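Local coordinates for protein xyloglucan-specific endo-beta-1,4-glucanase BoGH9A (Bacteroides ovatus, PDB 6DHT) that cleaves the beta-1,4-linked glucan backbone of xyloglucan internally, releasing xyloglucan oligosaccharides for use by a gut bacterium, at residues Q219-L222 with D223-L226; A272-M275 with A276-S279. All coordinates share one frame; numbering follows the deposited sequence.

Both contacts lie in the catalytic glycoside hydrolase family 9 domain, each within a single helix. Following the chain, interaction 1 comes first, in the C-terminal half of helix 213-226. Interaction 2 follows in helix 265-281. Each joins consecutive turns, so neither closes a loop. They stand in series and neither nest nor cross. In space their centres are about 11 Å apart and their side chains meet. The methyl CE of Met-275 reaches Leu-222 O at 3.4 Å and also touches Met-225 and Leu-226. Leu-222 CD1 lies 3.4 Å from Ser-278 OG. Interaction 1 thus packs directly against interaction 2, joining the two helices.

Interaction 1. Residues Q219-L222 with D223-L226; sequences QFNL and DWML
The amide of Asn-221 sits beside the six-membered part of the Trp-224 indole. Its ND2 lies at the ring edge, in plane, 3.9 Å from Trp-224 CE3. Asn-221 OD1 comes closer to the same carbon, 3.6 Å from Trp-224 CE3, but from an oblique direction. Amide and ring planes are 62° apart, so the two groups do not stack. Asn-221 has CG anti to the backbone N (chi1 -164°), Trp-224 has the same anti placement, and the two side chains run side by side in the same direction. The amide is held from outside the pair: OD1 is hydrogen-bonded to the backbone N of Trp-166, and ND2 makes a weak hydrogen bond to Ser-179. Lys-174 makes a cation-pi contact with the indole.

Asn-221 ND2 also lies 3.5 Å from Met-225 CG and nearly as close to SD. Beyond it, Met-225 SD meets Leu-222 CD2 at 4.1 Å, an apolar contact between side chains three residues apart. These residues belong to helix 213-226 of the catalytic domain, which in family 9 is an (alpha/alpha)6 barrel. Asn-221, Trp-224 and Met-225 touch helix 176-192. Leu-222 and Leu-226 touch helices 265-281 and 292-309, and Met-225 also reaches the former. Regular i to i+4 bonds hold the backbone, among them Met-225 N to Asn-221 O at 2.9 Å.

A water links Gln-219 and Asp-223, one turn apart. Their amide and carboxylate are turned 44° against each other. The water accepts from Gln-219 NE2 at 3.0 Å and donates to Asp-223 OD1 at 2.7 Å. The other carboxylate oxygen, OD2, forms a salt bridge with Lys-164, so both oxygens of this partly exposed acid have a partner.

Interaction 2. Residues A272-M275 with A276-S279; sequences AAVM and AQSS
The carbonyl oxygen of Val-274 takes two hydrogen bonds from Ser-278. The backbone N of Ser-278 donates to Val-274 O at 2.8 Å. The hydroxyl OG of the same serine donates to Val-274 O at 2.7 Å. The two donors arrive from opposite faces of the carbonyl plane, tilted 32° and 31° from it. The side chain can do this because OG stands beside its own backbone N and opposite the carbonyl carbon (chi1 -59°), which turns it back along the helix. OG in turn accepts a hydrogen bond from Gln-187 NE2, so it links the helix backbone to helix 176-192. Without the hydroxyl, as with an alanine here, Val-274 O would probably keep the backbone bond alone and Gln-187 NE2 would lose one acceptor.

The same Gln-187 NE2 is hydrogen-bonded to Gln-277 OE1. The Gln-277 chain is extended beyond CG and crosses the side chain of Val-274. Its OE1 lies 3.7 Å from the methyl Val-274 CG2, and its NE2 reaches Gly-184 O, so both ends of this buried amide are engaged by helix 176-192. Val-274 CG2 is also 4.2 Å from Ser-278 OG and thus lies close to both polar groups.

All of this sits in helix 265-281, one of the helices of the (alpha/alpha)6 barrel of family 9, and the eight residues here are buried. Its small residues lie close to other helices: Ala-273 and Ala-276 touch helix 339-353, and Ala-272 touches Ala-303 of helix 292-309. Backbone i to i+4 bonds run throughout, with Gln-277 N to Ala-273 O at 2.9 Å and Ser-279 N to Met-275 O at 2.9 Å. Met-275 packs between helices 213-226 and 292-309, where Ala-296 and Ala-300 touch it.

Interaction 1. Residues Q219-L222 with D223-L226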
ATOM      1  N   GLN A 219     -13.530   6.720   2.918  1.00 13.33           N
ATOM      2  CA  GLN A 219     -14.422   7.362   3.881  1.00 14.73           C
ATOM      3  C   GLN A 219     -14.865   6.401   4.962  1.00 15.38           C
ATOM      4  O   GLN A 219     -15.103   6.815   6.103  1.00 15.38           O
ATOM      5  CB  GLN A 219     -15.639   7.956   3.168  1.00 14.81           C
ATOM      6  CG  GLN A 219     -16.014   9.366   3.660  1.00 17.73           C
ATOM      7  CD  GLN A 219     -16.680   9.417   5.041  1.00 17.68           C
ATOM      8  OE1 GLN A 219     -17.579   8.627   5.363  1.00 19.60           O
ATOM      9  NE2 GLN A 219     -16.227  10.351   5.865  1.00 20.53           N
ATOM     10  N   PHE A 220     -14.952   5.116   4.626  1.00 14.46           N
ATOM     11  CA  PHE A 220     -15.366   4.136   5.622  1.00 14.28           C
ATOM     12  C   PHE A 220     -14.419   4.158   6.814  1.00 15.11           C
ATOM     13  O   PHE A 220     -14.836   3.966   7.964  1.00 17.01           O
ATOM     14  CB  PHE A 220     -15.432   2.727   5.065  1.00 15.27           C
ATOM     15  CG  PHE A 220     -16.179   1.804   5.967  1.00 17.08           C
ATOM     16  CD1 PHE A 220     -17.562   1.742   5.911  1.00 17.55           C
ATOM     17  CD2 PHE A 220     -15.516   1.066   6.929  1.00 18.18           C
ATOM     18  CE1 PHE A 220     -18.270   0.903   6.770  1.00 18.65           C
ATOM     19  CE2 PHE A 220     -16.231   0.223   7.794  1.00 17.00           C
ATOM     20  CZ  PHE A 220     -17.611   0.169   7.716  1.00 19.36           C
ATOM     21  N   ASN A 221     -13.132   4.364   6.547  1.00 13.98           N
ATOM     22  CA  ASN A 221     -12.152   4.486   7.603  1.00 13.65           C
ATOM     23  C   ASN A 221     -12.045   5.930   8.124  1.00 13.65           C
ATOM     24  O   ASN A 221     -11.888   6.121   9.313  1.00 14.48           O
ATOM     25  CB  ASN A 221     -10.782   3.949   7.182  1.00 15.34           C
ATOM     26  CG  ASN A 221      -9.872   3.701   8.375  1.00 14.04           C
ATOM     27  OD1 ASN A 221     -10.005   2.678   9.039  1.00 13.46           O
ATOM     28  ND2 ASN A 221      -8.969   4.628   8.674  1.00 14.16           N
ATOM     29  N   LEU A 222     -12.087   6.942   7.255  1.00 13.93           N
ATOM     30  CA  LEU A 222     -12.075   8.335   7.717  1.00 14.04           C
ATOM     31  C   LEU A 222     -13.172   8.614   8.747  1.00 15.18           C
ATOM     32  O   LEU A 222     -12.946   9.341   9.728  1.00 16.06           O
ATOM     33  CB  LEU A 222     -12.233   9.295   6.547  1.00 14.08           C
ATOM     34  CG  LEU A 222     -11.018   9.342   5.594  1.00 13.84           C
ATOM     35  CD1 LEU A 222     -11.376   9.971   4.222  1.00 14.98           C
ATOM     36  CD2 LEU A 222      -9.806  10.035   6.248  1.00 13.62           C
ATOM     37  N   ASP A 223     -14.345   8.043   8.519  1.00 15.00           N
ATOM     38  CA  ASP A 223     -15.468   8.270   9.433  1.00 19.07           C
ATOM     39  C   ASP A 223     -15.129   7.714  10.811  1.00 17.16           C
ATOM     40  O   ASP A 223     -15.394   8.357  11.837  1.00 20.41           O
ATOM     41  CB  ASP A 223     -16.726   7.612   8.886  1.00 16.65           C
ATOM     42  CG  ASP A 223     -17.990   8.163   9.495  1.00 28.48           C
ATOM     43  OD1 ASP A 223     -17.980   9.339   9.918  1.00 28.62           O
ATOM     44  OD2 ASP A 223     -18.988   7.418   9.510  1.00 25.75           O
ATOM     45  N   TRP A 224     -14.532   6.527  10.855  1.00 17.14           N
ATOM     46  CA  TRP A 224     -14.036   6.009  12.127  1.00 16.39           C
ATOM     47  C   TRP A 224     -12.965   6.931  12.735  1.00 18.68           C
ATOM     48  O   TRP A 224     -12.988   7.219  13.938  1.00 17.10           O
ATOM     49  CB  TRP A 224     -13.472   4.584  11.983  1.00 16.85           C
ATOM     50  CG  TRP A 224     -12.664   4.240  13.170  1.00 17.35           C
ATOM     51  CD1 TRP A 224     -13.124   4.108  14.443  1.00 16.43           C
ATOM     52  CD2 TRP A 224     -11.242   4.084  13.246  1.00 15.22           C
ATOM     53  NE1 TRP A 224     -12.091   3.845  15.295  1.00 17.79           N
ATOM     54  CE2 TRP A 224     -10.917   3.842  14.589  1.00 18.23           C
ATOM     55  CE3 TRP A 224     -10.209   4.108  12.304  1.00 16.85           C
ATOM     56  CZ2 TRP A 224      -9.614   3.625  15.003  1.00 15.67           C
ATOM     57  CZ3 TRP A 224      -8.922   3.884  12.726  1.00 13.98           C
ATOM     58  CH2 TRP A 224      -8.630   3.654  14.047  1.00 15.20           C
ATOM     59  N   MET A 225     -12.006   7.390  11.922  1.00 16.19           N
ATOM     60  CA  MET A 225     -10.913   8.215  12.433  1.00 14.83           C
ATOM     61  C   MET A 225     -11.428   9.447  13.188  1.00 17.98           C
ATOM     62  O   MET A 225     -10.865   9.809  14.214  1.00 16.69           O
ATOM     63  CB  MET A 225      -9.981   8.647  11.289  1.00 14.82           C
ATOM     64  CG  MET A 225      -9.201   7.519  10.690  1.00 14.40           C
ATOM     65  SD  MET A 225      -8.053   8.064   9.407  1.00 15.79           S
ATOM     66  CE  MET A 225      -6.692   8.646  10.399  1.00 18.02           C
ATOM     67  N   LEU A 226     -12.473  10.082  12.670  1.00 17.83           N
ATOM     68  CA  LEU A 226     -13.084  11.236  13.341  1.00 17.45           C
ATOM     69  C   LEU A 226     -13.437  10.934  14.802  1.00 20.96           C
ATOM     70  O   LEU A 226     -13.290  11.806  15.666  1.00 21.95           O
ATOM     71  CB  LEU A 226     -14.323  11.695  12.575  1.00 18.72           C
ATOM     72  CG  LEU A 226     -14.052  12.325  11.211  1.00 19.43           C
ATOM     73  CD1 LEU A 226     -15.365  12.561  10.521  1.00 19.56           C
ATOM     74  CD2 LEU A 226     -13.322  13.651  11.326  1.00 20.96           C
TER
HETATM   75  O   HOH W   1     -18.047  11.244   8.010  1.00 26.88           O

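Interaction 2. Residues A272-M275 with A276-S279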
ATOM      1  N   ALA A 272      -4.251  14.740  11.082  1.00 17.15           N
ATOM      2  CA  ALA A 272      -4.361  16.096  10.559  1.00 17.34           C
ATOM      3  C   ALA A 272      -4.083  16.124   9.062  1.00 15.95           C
ATOM      4  O   ALA A 272      -4.819  16.734   8.306  1.00 15.11           O
ATOM      5  CB  ALA A 272      -3.423  17.018  11.301  1.00 17.34           C
ATOM      6  N   ALA A 273      -3.034  15.426   8.645  1.00 14.87           N
ATOM      7  CA  ALA A 273      -2.635  15.432   7.237  1.00 15.73           C
ATOM      8  C   ALA A 273      -3.728  14.823   6.376  1.00 14.05           C
ATOM      9  O   ALA A 273      -4.124  15.389   5.370  1.00 14.99           O
ATOM     10  CB  ALA A 273      -1.346  14.682   7.063  1.00 16.16           C
ATOM     11  N   VAL A 274      -4.201  13.638   6.756  1.00 14.35           N
ATOM     12  CA  VAL A 274      -5.182  12.950   5.933  1.00 13.59           C
ATOM     13  C   VAL A 274      -6.536  13.639   5.962  1.00 13.18           C
ATOM     14  O   VAL A 274      -7.262  13.632   4.988  1.00 13.44           O
ATOM     15  CB  VAL A 274      -5.252  11.451   6.291  1.00 15.50           C
ATOM     16  CG1 VAL A 274      -6.086  11.184   7.516  1.00 14.76           C
ATOM     17  CG2 VAL A 274      -5.770  10.634   5.114  1.00 15.38           C
ATOM     18  N   MET A 275      -6.861  14.286   7.075  1.00 13.92           N
ATOM     19  CA  MET A 275      -8.129  15.001   7.137  1.00 15.84           C
ATOM     20  C   MET A 275      -8.083  16.293   6.296  1.00 12.61           C
ATOM     21  O   MET A 275      -9.027  16.583   5.581  1.00 14.79           O
ATOM     22  CB  MET A 275      -8.520  15.263   8.603  1.00 14.54           C
ATOM     23  CG  MET A 275      -8.951  13.993   9.320  1.00 16.39           C
ATOM     24  SD  MET A 275     -10.461  13.353   8.629  1.00 17.48           S
ATOM     25  CE  MET A 275     -10.546  11.775   9.465  1.00 16.27           C
ATOM     26  N   ALA A 276      -6.961  16.992   6.351  1.00 14.10           N
ATOM     27  CA  ALA A 276      -6.768  18.164   5.496  1.00 15.69           C
ATOM     28  C   ALA A 276      -6.804  17.762   4.002  1.00 14.95           C
ATOM     29  O   ALA A 276      -7.464  18.415   3.182  1.00 15.39           O
ATOM     30  CB  ALA A 276      -5.472  18.844   5.847  1.00 17.46           C
ATOM     31  N   GLN A 277      -6.082  16.692   3.654  1.00 14.68           N
ATOM     32  CA  GLN A 277      -6.127  16.138   2.307  1.00 14.13           C
ATOM     33  C   GLN A 277      -7.566  15.797   1.913  1.00 13.56           C
ATOM     34  O   GLN A 277      -8.050  16.185   0.860  1.00 14.06           O
ATOM     35  CB  GLN A 277      -5.267  14.869   2.275  1.00 13.58           C
ATOM     36  CG  GLN A 277      -5.015  14.246   0.895  1.00 13.57           C
ATOM     37  CD  GLN A 277      -4.420  12.858   0.996  1.00 14.70           C
ATOM     38  OE1 GLN A 277      -4.915  12.008   1.732  1.00 14.45           O
ATOM     39  NE2 GLN A 277      -3.352  12.633   0.271  1.00 15.42           N
ATOM     40  N   SER A 278      -8.230  15.003   2.761  1.00 13.87           N
ATOM     41  CA  SER A 278      -9.590  14.554   2.474  1.00 12.75           C
ATOM     42  C   SER A 278     -10.585  15.712   2.312  1.00 15.73           C
ATOM     43  O   SER A 278     -11.534  15.611   1.535  1.00 16.12           O
ATOM     44  CB  SER A 278     -10.074  13.585   3.555  1.00 12.86           C
ATOM     45  OG  SER A 278      -9.202  12.457   3.613  1.00 14.77           O
ATOM     46  N   SER A 279     -10.380  16.782   3.076  1.00 18.08           N
ATOM     47  CA  SER A 279     -11.251  17.946   2.988  1.00 18.51           C
ATOM     48  C   SER A 279     -11.337  18.424   1.543  1.00 18.20           C
ATOM     49  O   SER A 279     -12.424  18.714   1.044  1.00 19.42           O
ATOM     50  CB  SER A 279     -10.729  19.061   3.884  1.00 19.44           C
ATOM     51  OG  SER A 279     -11.650  20.134   3.857  1.00 23.49           O
TER